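Local structure of cell division protein FtsZ 1 (Methanocaldococcus jannaschii, 2VAP) at residues Asn51-Leu56 with Thr66-Thr71; Gln74-Thr79 with Lys84-Lys89; Ile103-Ala108 with Ala140-Glu145; Met124-Cys129 with Lys220-Leu225; Glu114-Ile119 with Lys148-Leu153. The protein binds GTP and, as an FtsZ-family GTPase, probably polymerises into the contractile ring that marks the future cell division site. One frame throughout, in Å; residues are numbered along the deposited sequence.

Contact 1. Residues Asn51-Leu56 with Thr66-Thr71; sequences NTITRL and TVAINT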
# COMPACT_ATOMS: atom_id res chain seq x y z
N ASN A 51 -4.49 -13.06 0.69
CA ASN A 51 -5.33 -12.88 -0.49
C ASN A 51 -4.79 -11.78 -1.40
O ASN A 51 -4.79 -11.92 -2.63
CB ASN A 51 -6.77 -12.56 -0.07
CG ASN A 51 -7.75 -12.63 -1.23
OD1 ASN A 51 -7.80 -13.62 -1.97
ND2 ASN A 51 -8.54 -11.58 -1.39
N THR A 52 -4.31 -10.69 -0.79
CA THR A 52 -3.68 -9.59 -1.51
C THR A 52 -2.42 -10.07 -2.24
O THR A 52 -2.23 -9.77 -3.42
CB THR A 52 -3.35 -8.40 -0.57
OG1 THR A 52 -4.55 -7.94 0.06
CG2 THR A 52 -2.71 -7.25 -1.33
N ILE A 53 -1.57 -10.82 -1.54
CA ILE A 53 -0.34 -11.37 -2.12
C ILE A 53 -0.62 -12.28 -3.32
O ILE A 53 0.04 -12.17 -4.35
CB ILE A 53 0.52 -12.11 -1.05
CG1 ILE A 53 1.08 -11.13 -0.01
CG2 ILE A 53 1.64 -12.93 -1.70
CD1 ILE A 53 2.13 -10.14 -0.54
N THR A 54 -1.60 -13.18 -3.17
CA THR A 54 -2.00 -14.09 -4.25
C THR A 54 -2.35 -13.33 -5.52
O THR A 54 -1.87 -13.67 -6.61
CB THR A 54 -3.20 -14.98 -3.82
OG1 THR A 54 -2.83 -15.78 -2.69
CG2 THR A 54 -3.63 -15.91 -4.96
N ARG A 55 -3.18 -12.30 -5.38
CA ARG A 55 -3.60 -11.47 -6.50
C ARG A 55 -2.44 -10.72 -7.15
O ARG A 55 -2.38 -10.60 -8.37
CB ARG A 55 -4.69 -10.48 -6.06
CG ARG A 55 -6.05 -11.12 -5.73
CD ARG A 55 -6.82 -11.54 -6.98
NE ARG A 55 -7.01 -10.43 -7.92
CZ ARG A 55 -8.02 -9.57 -7.90
NH1 ARG A 55 -8.97 -9.67 -6.98
NH2 ARG A 55 -8.08 -8.60 -8.81
N LEU A 56 -1.51 -10.22 -6.33
CA LEU A 56 -0.31 -9.54 -6.82
C LEU A 56 0.62 -10.49 -7.57
O LEU A 56 1.26 -10.10 -8.55
CB LEU A 56 0.44 -8.85 -5.68
CG LEU A 56 -0.22 -7.67 -4.96
CD1 LEU A 56 0.56 -7.31 -3.70
CD2 LEU A 56 -0.36 -6.45 -5.87
N THR A 66 7.34 -11.16 -3.35
CA THR A 66 6.12 -11.33 -2.57
C THR A 66 6.31 -12.36 -1.46
O THR A 66 6.73 -13.49 -1.71
CB THR A 66 4.90 -11.72 -3.44
OG1 THR A 66 5.26 -12.82 -4.29
CG2 THR A 66 4.44 -10.54 -4.29
N VAL A 67 6.00 -11.95 -0.23
CA VAL A 67 6.09 -12.83 0.93
C VAL A 67 4.73 -12.90 1.63
O VAL A 67 4.13 -11.87 1.94
CB VAL A 67 7.18 -12.36 1.93
CG1 VAL A 67 7.21 -13.24 3.18
CG2 VAL A 67 8.55 -12.34 1.27
N ALA A 68 4.24 -14.12 1.85
CA ALA A 68 3.00 -14.34 2.58
C ALA A 68 3.29 -14.99 3.92
O ALA A 68 3.99 -16.01 3.98
CB ALA A 68 2.05 -15.20 1.76
N ILE A 69 2.78 -14.40 4.99
CA ILE A 69 2.91 -14.98 6.32
C ILE A 69 1.54 -15.19 6.97
O ILE A 69 0.62 -14.39 6.78
CB ILE A 69 3.85 -14.16 7.26
CG1 ILE A 69 3.20 -12.86 7.74
CG2 ILE A 69 5.21 -13.90 6.58
CD1 ILE A 69 3.82 -12.29 9.00
N ASN A 70 1.41 -16.29 7.71
CA ASN A 70 0.15 -16.63 8.37
C ASN A 70 0.36 -17.63 9.49
O ASN A 70 1.32 -18.41 9.47
CB ASN A 70 -0.85 -17.19 7.36
CG ASN A 70 -2.30 -16.88 7.72
OD1 ASN A 70 -2.68 -16.84 8.89
ND2 ASN A 70 -3.12 -16.66 6.70
N THR A 71 -0.53 -17.60 10.47
CA THR A 71 -0.60 -18.62 11.51
C THR A 71 -1.45 -19.78 11.04
O THR A 71 -1.33 -20.90 11.54
CB THR A 71 -1.23 -18.06 12.80
OG1 THR A 71 -2.48 -17.44 12.49
CG2 THR A 71 -0.32 -17.05 13.46

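Contact 2. Residues Gln74-Thr79 with Lys84-Lys89; sequences QQLIRT and KILIGK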
# COMPACT_ATOMS: atom_id res chain seq x y z
N GLN A 74 -3.92 -23.60 6.47
CA GLN A 74 -4.90 -23.84 5.40
C GLN A 74 -4.95 -22.65 4.45
O GLN A 74 -4.97 -22.83 3.23
CB GLN A 74 -6.29 -24.12 5.97
CG GLN A 74 -6.33 -25.14 7.12
CD GLN A 74 -5.70 -26.48 6.76
OE1 GLN A 74 -4.92 -27.03 7.53
NE2 GLN A 74 -6.06 -27.01 5.60
N GLN A 75 -4.96 -21.45 5.01
CA GLN A 75 -4.95 -20.21 4.23
C GLN A 75 -3.61 -20.00 3.52
O GLN A 75 -3.58 -19.57 2.36
CB GLN A 75 -5.27 -19.00 5.11
CG GLN A 75 -6.67 -19.02 5.73
CD GLN A 75 -7.00 -17.77 6.54
OE1 GLN A 75 -8.17 -17.39 6.66
NE2 GLN A 75 -5.98 -17.12 7.09
N LEU A 76 -2.51 -20.32 4.20
CA LEU A 76 -1.17 -20.09 3.67
C LEU A 76 -0.82 -20.97 2.46
O LEU A 76 -0.21 -20.49 1.50
CB LEU A 76 -0.11 -20.26 4.77
CG LEU A 76 1.33 -19.87 4.40
CD1 LEU A 76 1.47 -18.35 4.23
CD2 LEU A 76 2.30 -20.37 5.45
N ILE A 77 -1.21 -22.24 2.51
CA ILE A 77 -0.85 -23.19 1.45
C ILE A 77 -1.55 -22.92 0.10
O ILE A 77 -0.98 -23.18 -0.96
CB ILE A 77 -0.97 -24.67 1.93
CG1 ILE A 77 0.42 -25.23 2.27
CG2 ILE A 77 -1.63 -25.56 0.89
CD1 ILE A 77 1.15 -24.52 3.40
N ARG A 78 -2.76 -22.38 0.15
CA ARG A 78 -3.48 -22.02 -1.08
C ARG A 78 -3.10 -20.63 -1.62
O ARG A 78 -3.54 -20.23 -2.70
CB ARG A 78 -5.00 -22.16 -0.91
CG ARG A 78 -5.60 -21.44 0.28
CD ARG A 78 -7.12 -21.55 0.26
NE ARG A 78 -7.70 -21.41 1.60
CZ ARG A 78 -8.09 -22.43 2.37
NH1 ARG A 78 -7.96 -23.68 1.95
NH2 ARG A 78 -8.61 -22.19 3.56
N THR A 79 -2.27 -19.92 -0.86
CA THR A 79 -1.74 -18.62 -1.28
C THR A 79 -0.64 -18.80 -2.32
O THR A 79 0.14 -19.76 -2.25
CB THR A 79 -1.20 -17.83 -0.06
OG1 THR A 79 -2.24 -17.67 0.91
CG2 THR A 79 -0.68 -16.45 -0.46
N LYS A 84 6.68 -18.27 1.34
CA LYS A 84 5.64 -18.45 2.36
C LYS A 84 6.27 -18.77 3.70
O LYS A 84 7.20 -19.58 3.78
CB LYS A 84 4.67 -19.57 1.97
CG LYS A 84 4.00 -19.39 0.61
CD LYS A 84 3.09 -20.57 0.32
CE LYS A 84 2.91 -20.77 -1.18
NZ LYS A 84 1.90 -21.82 -1.47
N ILE A 85 5.78 -18.13 4.76
CA ILE A 85 6.25 -18.40 6.12
C ILE A 85 5.07 -18.70 7.04
O ILE A 85 4.19 -17.86 7.24
CB ILE A 85 7.07 -17.22 6.71
CG1 ILE A 85 8.23 -16.83 5.79
CG2 ILE A 85 7.59 -17.57 8.11
CD1 ILE A 85 8.84 -15.47 6.09
N LEU A 86 5.05 -19.92 7.59
CA LEU A 86 4.09 -20.27 8.62
C LEU A 86 4.65 -19.81 9.97
O LEU A 86 5.59 -20.40 10.49
CB LEU A 86 3.81 -21.77 8.63
CG LEU A 86 2.72 -22.25 9.60
CD1 LEU A 86 1.33 -21.85 9.13
CD2 LEU A 86 2.81 -23.75 9.78
N ILE A 87 4.06 -18.75 10.51
CA ILE A 87 4.51 -18.19 11.78
C ILE A 87 3.87 -18.89 12.98
O ILE A 87 2.72 -19.35 12.90
CB ILE A 87 4.33 -16.65 11.85
CG1 ILE A 87 2.86 -16.25 11.66
CG2 ILE A 87 5.22 -15.95 10.82
CD1 ILE A 87 2.53 -14.82 12.09
N GLY A 88 4.62 -18.97 14.08
CA GLY A 88 4.15 -19.61 15.30
C GLY A 88 3.93 -21.11 15.18
O GLY A 88 2.92 -21.64 15.66
N LYS A 89 4.88 -21.79 14.54
CA LYS A 89 4.83 -23.25 14.36
C LYS A 89 4.78 -23.99 15.69
O LYS A 89 4.10 -25.01 15.81
CB LYS A 89 6.03 -23.73 13.55
CG LYS A 89 5.96 -23.43 12.06
CD LYS A 89 7.20 -23.94 11.34
CE LYS A 89 7.08 -23.76 9.84
NZ LYS A 89 8.30 -24.24 9.13

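Contact 3. Residues Ile103-Ala108 with Ala140-Glu145; sequences IGEEAA and APVVAE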
# COMPACT_ATOMS: atom_id res chain seq x y z
N ILE A 103 -2.02 -13.40 19.90
CA ILE A 103 -1.55 -14.67 19.33
C ILE A 103 -0.75 -14.42 18.04
O ILE A 103 0.31 -15.01 17.84
CB ILE A 103 -2.71 -15.67 19.09
CG1 ILE A 103 -3.39 -16.03 20.42
CG2 ILE A 103 -2.21 -16.93 18.38
CD1 ILE A 103 -4.62 -16.91 20.29
N GLY A 104 -1.27 -13.53 17.19
CA GLY A 104 -0.58 -13.14 15.96
C GLY A 104 0.77 -12.49 16.22
O GLY A 104 1.74 -12.75 15.51
N GLU A 105 0.82 -11.64 17.25
CA GLU A 105 2.05 -10.95 17.66
C GLU A 105 3.11 -11.94 18.15
O GLU A 105 4.26 -11.89 17.72
CB GLU A 105 1.75 -9.91 18.74
CG GLU A 105 2.95 -9.06 19.16
CD GLU A 105 2.64 -8.12 20.31
OE1 GLU A 105 3.13 -6.97 20.28
OE2 GLU A 105 1.92 -8.52 21.25
N GLU A 106 2.70 -12.83 19.06
CA GLU A 106 3.60 -13.83 19.64
C GLU A 106 4.12 -14.80 18.58
O GLU A 106 5.29 -15.21 18.63
CB GLU A 106 2.89 -14.59 20.77
CG GLU A 106 3.82 -15.34 21.72
CD GLU A 106 4.65 -14.42 22.60
OE1 GLU A 106 5.82 -14.78 22.89
OE2 GLU A 106 4.16 -13.35 23.00
N ALA A 107 3.27 -15.16 17.63
CA ALA A 107 3.64 -16.04 16.53
C ALA A 107 4.71 -15.42 15.63
O ALA A 107 5.66 -16.09 15.23
CB ALA A 107 2.41 -16.41 15.71
N ALA A 108 4.55 -14.13 15.34
CA ALA A 108 5.50 -13.39 14.52
C ALA A 108 6.85 -13.24 15.22
O ALA A 108 7.90 -13.37 14.59
CB ALA A 108 4.94 -12.03 14.14
N ALA A 140 1.69 -7.68 11.73
CA ALA A 140 2.08 -6.53 10.91
C ALA A 140 3.08 -5.58 11.59
O ALA A 140 4.09 -5.23 10.98
CB ALA A 140 0.84 -5.76 10.41
N PRO A 141 2.81 -5.16 12.85
CA PRO A 141 3.78 -4.30 13.55
C PRO A 141 5.13 -4.98 13.81
O PRO A 141 6.16 -4.30 13.86
CB PRO A 141 3.08 -3.99 14.88
CG PRO A 141 1.64 -4.24 14.62
CD PRO A 141 1.63 -5.40 13.69
N VAL A 142 5.13 -6.30 13.98
CA VAL A 142 6.37 -7.06 14.17
C VAL A 142 7.20 -7.07 12.89
O VAL A 142 8.41 -6.82 12.93
CB VAL A 142 6.10 -8.51 14.66
CG1 VAL A 142 7.41 -9.27 14.85
CG2 VAL A 142 5.31 -8.50 15.96
N VAL A 143 6.55 -7.33 11.75
CA VAL A 143 7.22 -7.27 10.45
C VAL A 143 7.79 -5.87 10.21
O VAL A 143 8.93 -5.72 9.75
CB VAL A 143 6.27 -7.68 9.28
CG1 VAL A 143 7.00 -7.61 7.94
CG2 VAL A 143 5.71 -9.08 9.50
N ALA A 144 7.00 -4.85 10.53
CA ALA A 144 7.42 -3.45 10.41
C ALA A 144 8.66 -3.15 11.25
O ALA A 144 9.57 -2.47 10.78
CB ALA A 144 6.27 -2.52 10.78
N GLU A 145 8.68 -3.65 12.49
CA GLU A 145 9.83 -3.47 13.38
C GLU A 145 11.08 -4.15 12.82
O GLU A 145 12.17 -3.56 12.84
CB GLU A 145 9.52 -3.99 14.79
CG GLU A 145 10.63 -3.71 15.80
CD GLU A 145 10.32 -4.21 17.21
OE1 GLU A 145 9.28 -4.87 17.40
OE2 GLU A 145 11.13 -3.93 18.11

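Contact 4. Residues Met124-Cys129 with Lys220-Leu225; sequences MVFITC and KGLVEL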
# COMPACT_ATOMS: atom_id res chain seq x y z
N MET A 124 13.29 -1.35 0.41
CA MET A 124 11.94 -0.93 0.76
C MET A 124 11.08 -2.16 1.05
O MET A 124 11.13 -3.15 0.32
CB MET A 124 11.33 -0.12 -0.39
CG MET A 124 10.07 0.65 -0.03
SD MET A 124 9.47 1.58 -1.46
CE MET A 124 8.19 2.57 -0.69
N VAL A 125 10.30 -2.09 2.13
CA VAL A 125 9.39 -3.18 2.48
C VAL A 125 7.96 -2.65 2.64
O VAL A 125 7.72 -1.71 3.40
CB VAL A 125 9.82 -3.92 3.78
CG1 VAL A 125 8.81 -5.01 4.15
CG2 VAL A 125 11.21 -4.54 3.61
N PHE A 126 7.04 -3.25 1.90
CA PHE A 126 5.61 -2.99 2.06
C PHE A 126 5.01 -4.05 2.98
O PHE A 126 5.21 -5.25 2.76
CB PHE A 126 4.90 -3.01 0.71
CG PHE A 126 5.15 -1.79 -0.14
CD1 PHE A 126 6.30 -1.69 -0.91
CD2 PHE A 126 4.22 -0.75 -0.17
CE1 PHE A 126 6.53 -0.57 -1.70
CE2 PHE A 126 4.45 0.37 -0.96
CZ PHE A 126 5.60 0.46 -1.73
N ILE A 127 4.29 -3.61 4.00
CA ILE A 127 3.56 -4.51 4.89
C ILE A 127 2.07 -4.28 4.68
O ILE A 127 1.57 -3.17 4.90
CB ILE A 127 3.93 -4.33 6.38
CG1 ILE A 127 5.43 -4.54 6.61
CG2 ILE A 127 3.15 -5.29 7.27
CD1 ILE A 127 6.25 -3.26 6.60
N THR A 128 1.36 -5.32 4.27
CA THR A 128 -0.07 -5.20 3.98
C THR A 128 -0.92 -6.25 4.68
O THR A 128 -0.53 -7.41 4.80
CB THR A 128 -0.36 -5.17 2.44
OG1 THR A 128 -1.73 -4.84 2.21
CG2 THR A 128 -0.03 -6.51 1.78
N CYS A 129 -2.09 -5.82 5.16
CA CYS A 129 -3.04 -6.69 5.83
C CYS A 129 -4.37 -5.97 6.03
O CYS A 129 -4.45 -4.75 5.87
CB CYS A 129 -2.50 -7.17 7.18
SG CYS A 129 -2.44 -5.89 8.46
N LYS A 220 0.08 -2.26 -5.57
CA LYS A 220 0.66 -2.37 -6.92
C LYS A 220 0.98 -1.00 -7.50
O LYS A 220 2.03 -0.82 -8.13
CB LYS A 220 -0.28 -3.15 -7.85
CG LYS A 220 0.35 -3.62 -9.15
CD LYS A 220 -0.61 -4.50 -9.93
CE LYS A 220 0.00 -4.96 -11.24
NZ LYS A 220 -0.93 -5.82 -12.02
N GLY A 221 0.09 -0.03 -7.28
CA GLY A 221 0.28 1.34 -7.75
C GLY A 221 1.48 2.04 -7.15
O GLY A 221 2.20 2.76 -7.85
N LEU A 222 1.71 1.84 -5.86
CA LEU A 222 2.86 2.43 -5.18
C LEU A 222 4.18 1.76 -5.58
O LEU A 222 5.17 2.45 -5.83
CB LEU A 222 2.69 2.40 -3.66
CG LEU A 222 1.86 3.53 -3.03
CD1 LEU A 222 1.44 3.16 -1.62
CD2 LEU A 222 2.61 4.85 -3.05
N VAL A 223 4.17 0.43 -5.64
CA VAL A 223 5.35 -0.34 -6.03
C VAL A 223 5.77 -0.01 -7.47
O VAL A 223 6.93 0.32 -7.73
CB VAL A 223 5.12 -1.87 -5.90
CG1 VAL A 223 6.25 -2.66 -6.55
CG2 VAL A 223 4.98 -2.27 -4.44
N GLU A 224 4.81 -0.08 -8.39
CA GLU A 224 5.09 0.07 -9.82
C GLU A 224 5.36 1.52 -10.24
O GLU A 224 5.91 1.76 -11.32
CB GLU A 224 4.00 -0.59 -10.67
CG GLU A 224 3.98 -2.12 -10.51
CD GLU A 224 3.05 -2.83 -11.47
OE1 GLU A 224 2.13 -2.20 -12.03
OE2 GLU A 224 3.24 -4.05 -11.66
N LEU A 225 5.01 2.47 -9.38
CA LEU A 225 5.44 3.85 -9.54
C LEU A 225 6.97 3.91 -9.61
O LEU A 225 7.54 4.71 -10.36
CB LEU A 225 4.92 4.71 -8.38
CG LEU A 225 5.21 6.22 -8.37
CD1 LEU A 225 4.47 6.94 -9.48
CD2 LEU A 225 4.84 6.80 -7.01

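Contact 5. Residues Glu114-Ile119 with Lys148-Leu153; sequences EIKAAI and KKIGAL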
# COMPACT_ATOMS: atom_id res chain seq x y z
N GLU A 114 13.05 -15.95 10.65
CA GLU A 114 12.59 -16.37 9.33
C GLU A 114 12.01 -15.20 8.53
O GLU A 114 12.22 -15.11 7.32
CB GLU A 114 11.56 -17.50 9.44
CG GLU A 114 12.16 -18.86 9.79
CD GLU A 114 11.18 -20.01 9.61
OE1 GLU A 114 11.05 -20.82 10.55
OE2 GLU A 114 10.55 -20.10 8.54
N ILE A 115 11.29 -14.32 9.22
CA ILE A 115 10.77 -13.09 8.60
C ILE A 115 11.93 -12.19 8.15
O ILE A 115 11.93 -11.71 7.02
CB ILE A 115 9.80 -12.32 9.56
CG1 ILE A 115 8.57 -13.18 9.87
CG2 ILE A 115 9.38 -10.98 8.94
CD1 ILE A 115 7.75 -12.69 11.06
N LYS A 116 12.91 -12.01 9.03
CA LYS A 116 14.10 -11.20 8.74
C LYS A 116 14.85 -11.72 7.51
O LYS A 116 15.25 -10.94 6.65
CB LYS A 116 15.03 -11.15 9.95
CG LYS A 116 16.22 -10.20 9.79
CD LYS A 116 17.17 -10.32 10.97
CE LYS A 116 18.44 -9.52 10.73
NZ LYS A 116 19.40 -9.65 11.86
N ALA A 117 15.03 -13.04 7.44
CA ALA A 117 15.74 -13.68 6.34
C ALA A 117 15.05 -13.47 4.99
O ALA A 117 15.72 -13.35 3.96
CB ALA A 117 15.93 -15.17 6.62
N ALA A 118 13.72 -13.42 5.00
CA ALA A 118 12.92 -13.27 3.78
C ALA A 118 12.94 -11.85 3.23
O ALA A 118 12.72 -11.64 2.03
CB ALA A 118 11.49 -13.73 4.03
N ILE A 119 13.18 -10.87 4.10
CA ILE A 119 13.17 -9.46 3.70
C ILE A 119 14.55 -8.81 3.74
O ILE A 119 14.70 -7.64 3.39
CB ILE A 119 12.14 -8.62 4.52
CG1 ILE A 119 12.53 -8.56 6.01
CG2 ILE A 119 10.73 -9.17 4.33
CD1 ILE A 119 11.81 -7.48 6.80
N LYS A 148 12.36 -2.09 9.85
CA LYS A 148 13.07 -0.89 10.30
C LYS A 148 14.50 -1.22 10.73
O LYS A 148 15.43 -0.47 10.43
CB LYS A 148 12.33 -0.21 11.45
CG LYS A 148 11.10 0.61 11.02
CD LYS A 148 11.46 1.77 10.09
CE LYS A 148 12.23 2.87 10.81
NZ LYS A 148 12.79 3.86 9.85
N LYS A 149 14.67 -2.36 11.41
CA LYS A 149 15.96 -2.78 11.94
C LYS A 149 16.96 -3.26 10.88
O LYS A 149 18.16 -3.37 11.16
CB LYS A 149 15.77 -3.86 13.01
CG LYS A 149 15.19 -3.34 14.32
CD LYS A 149 14.72 -4.47 15.24
CE LYS A 149 15.89 -5.15 15.95
NZ LYS A 149 15.42 -6.24 16.85
N ILE A 150 16.47 -3.54 9.67
CA ILE A 150 17.36 -3.88 8.55
C ILE A 150 17.64 -2.66 7.65
O ILE A 150 18.28 -2.78 6.60
CB ILE A 150 16.87 -5.10 7.72
CG1 ILE A 150 15.50 -4.83 7.11
CG2 ILE A 150 16.87 -6.37 8.58
CD1 ILE A 150 15.21 -5.63 5.85
N GLY A 151 17.14 -1.50 8.07
CA GLY A 151 17.42 -0.23 7.40
C GLY A 151 16.56 0.07 6.18
O GLY A 151 16.85 1.00 5.43
N ALA A 152 15.50 -0.70 6.00
CA ALA A 152 14.61 -0.54 4.86
C ALA A 152 13.61 0.60 5.06
O ALA A 152 13.20 0.88 6.19
CB ALA A 152 13.87 -1.84 4.56
N LEU A 153 13.24 1.25 3.96
CA LEU A 153 12.11 2.18 3.96
C LEU A 153 10.86 1.35 4.21
O LEU A 153 10.50 0.49 3.41
CB LEU A 153 12.02 2.94 2.63
CG LEU A 153 10.83 3.88 2.39
CD1 LEU A 153 10.78 5.02 3.41
CD2 LEU A 153 10.88 4.44 0.98
O HOH W 1 18.24 -6.57 12.37

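Contact 1. Residues Asn51-Leu56 with Thr66-Thr71
Ile53 carries this contact almost alone, lying over the side chains of Thr66 and Ala68 and the backbone carbonyl of Val67. Its branches divide the work. CG2 drops between two side chains that reach up from the strand, 3.9 Å from CB of Thr66 and 4.2 Å from CB of Ala68. The other branch runs out over the peptide between them, with CD1 lying 3.6 Å from the carbonyl oxygen of Val67. With CG2 anti to the backbone N and CG1 beside it (chi1 -68°), both branches can reach the strand at once. Ile53 and Thr66 pass each other in opposite directions rather than meeting end on. No hydrogen bond crosses here; the join is apolar contact plus the carbonyl oxygen of Val67, and it buries 189 Å².

Thr66 is held by its backbone: its N donates to the carboxylate of Asp82, and the strand is paired on both flanks, Val67 with Val42 and Gly44, Ala68 with Lys83 and Ile85. The segment axes approach to 8.4 Å and run nearly antiparallel, at 155°, the geometry of a helix returning across the sheet.

That helix is the crossover of a beta-alpha-beta unit made of strand 40-45, helix 46-59 and strand 64-70, and its first turn carries the GTP-binding residues Gly47 and Ala48. Helix 204-227 lies beside it, touched by Thr52 and Arg55, while Ile69 of the strand packs on helix 135-149.

Contact 2. Residues Gln74-Thr79 with Lys84-Lys89
Two torsions bring Leu76 and Lys84 together. In Leu76 CG stands anti to the backbone N (chi1 -172°), which sends both methyls across to the strand; in Lys84 CG is anti to the carbonyl carbon (chi1 -56°), and from there the chain runs extended in the opposite sense, alongside Leu76. Leu76 CD2 settles on the strand backbone 3.5 Å from N of Leu86 and also meets CB of that residue at 3.8 Å, while CD1 lies 4.1 Å from Lys84 CB.

Farther along the lysine, CD skirts the carbonyl oxygen of Leu76 before the ammonium arrives at two others. Its bond to Thr79 O is the stronger, 2.8 Å from NZ with a C=O...N angle of 167°, so the donor sits nearly end on to the carbonyl. The second, from NZ to Ile77 O, is weak at 3.2 Å.

This is the closing half of the beta-alpha-beta unit of strand 64-70, helix 73-77 and strand 83-86, the last being an outermost strand of the parallel sheet. A methionine in place of Lys84 would probably leave the carbonyls of Thr79 and Ile77 without their shared donor and set the turn freer to move. Thr79 is fixed independently from within its own segment: OG1 donates to Gln75 O over 2.7 Å, and its side chain packs on Asn50 and Thr54 of helix 46-59.

Contact 3. Residues Ile103-Ala108 with Ala140-Glu145
Val142 meets Ala108 squarely and Glu105 with one branch, and these three residues make the whole helix-to-helix contact. Val142 gives up the most surface, 71 Å², and Ala108 follows with 42 Å². The CB atoms of Ala108 and Val142 stand 3.7 Å apart, each pointing at the other helix. With CG1 of the valine anti to its own backbone N (chi1 -180°), the two methyls straddle the alanine: CG1 lies 3.8 Å from Ala108 CB, and CG2 lies 4.0 Å from the same atom. An alanine at this point brings the backbones close, the CA atoms of Ala108 and Val142 being 6.4 Å apart.

Helix 135-149 is one of the helices packed on the parallel sheet of the GTPase domain, and it rises directly from the glycine-rich loop that is the signature of the tubulin/FtsZ family, where Gly134, Thr135 and Gly136 bind GTP. Helix 101-110 follows another GTP-binding loop, with Ala97, Gly98 and Gly99, and packs against helix 135-149 through Ala108 and Glu105. Helix 135-149 is kinked at this point: Pro141 has no N-H to give, and the N of Val142 also lacks a bond to the preceding turn.

Glu105 contributes by its aliphatic part. CG comes within 4.0 Å of Val142 CG2, the two side chains crossing at about a right angle, and the extended chain beyond takes the carboxylate onward to a long, weak ion pair with Lys109. On the inner side, Val143 faces Ile127 of strand 124-130, and Ala140 packs on Leu180 of helix 167-181.

Contact 4. Residues Met124-Cys129 with Lys220-Leu225
Phe126 on the strand and Val223 on the helix mark the nearest approach of the two backbones, with 8.5 Å between their CA atoms. That separation is a side-chain layer wide, and no hydrogen bond spans it; the strand is bonded to its neighbour in the sheet, Phe126 with Thr41, and the helix within itself, Glu224 N to Lys220 O.

The aromatic ring fills the interval. With CG anti to the carbonyl carbon (chi1 -75°), it projects at the helix and takes a methyl of Val223 over one face: CG2 lies 3.9 Å from the ring centroid and 23° off the normal, a CH-pi contact. The methyl is displaced toward the rim, closest to CE1 of Phe126 at 3.6 Å. Leu222 comes at the ring obliquely, its CB 3.8 Å from CE2. A serine in place of Phe126 would probably open a gap beneath Val223 and Leu222, costing the helix its apolar seat at this point.

Helix 204-227 is the long central helix of the tubulin/FtsZ fold. Here it lies against the sheet of the GTPase domain through Phe126, while Gly221 O accepts a hydrogen bond from His288 of the mixed sheet, so the helix bridges the two domains.

Contact 5. Residues Glu114-Ile119 with Lys148-Leu153
A Schellman motif ends helix 135-149 at Gly151, and Ile150, just before that glycine, turns its side chain onto Lys116 and Ile119. Gly151 takes up positive phi as the C-prime residue; its N bonds to Lys148 O at 3.1 Å, and Ala152 N reaches back to Ser147 O.

Ile150 has CG1 between its backbone N and carbonyl carbon (chi1 61°), and the two branches go to different partners. CD1 presses on the last turn of helix 112-119, only 3.2 Å from the carbonyl oxygen of Ile119, a tight fit, and 4.0 Å from CG1 of that residue, whose side chain crosses it at about a right angle. The same carbonyl is hydrogen-bonded to Ser122 OG. CG2 lies along the extended methylenes of Lys116, 4.1 Å from both CG and CE, the two chains running in opposite directions. One water loosely links the two segments, through weak bonds to Lys116 NZ and Lys149 O.

Deeper in, Ile119 packs on Thr41 and Val43. Two neighbouring helices thus end side by side on one face of the parallel sheet, each turning back into a strand, 124-130 and 153-160, as in the Rossmann-like alpha/beta fold of FtsZ.

How the contacts relate
Contact 4 is the most central, about 5 Å from the middle of the chain, and with contact 1 it is wholly buried; both seat a helix on the same parallel sheet through apolar side chains. Contact 2 lies at that sheet's edge, and its lysine-to-carbonyl bonds are the only direct hydrogen bonds across any of the five pairs. Contacts 1 and 2 adjoin along strands 64-70 and 83-86, where Ala68 O and Ile85 N are 2.9 Å apart. Contacts 3 and 5 share helix 135-149, gripped near its kink and at its end, and partly exposed residues appear there, lending their methylenes while their charged ends reach a weak ion pair or a water. Strand 124-130 ties contact 4 to both.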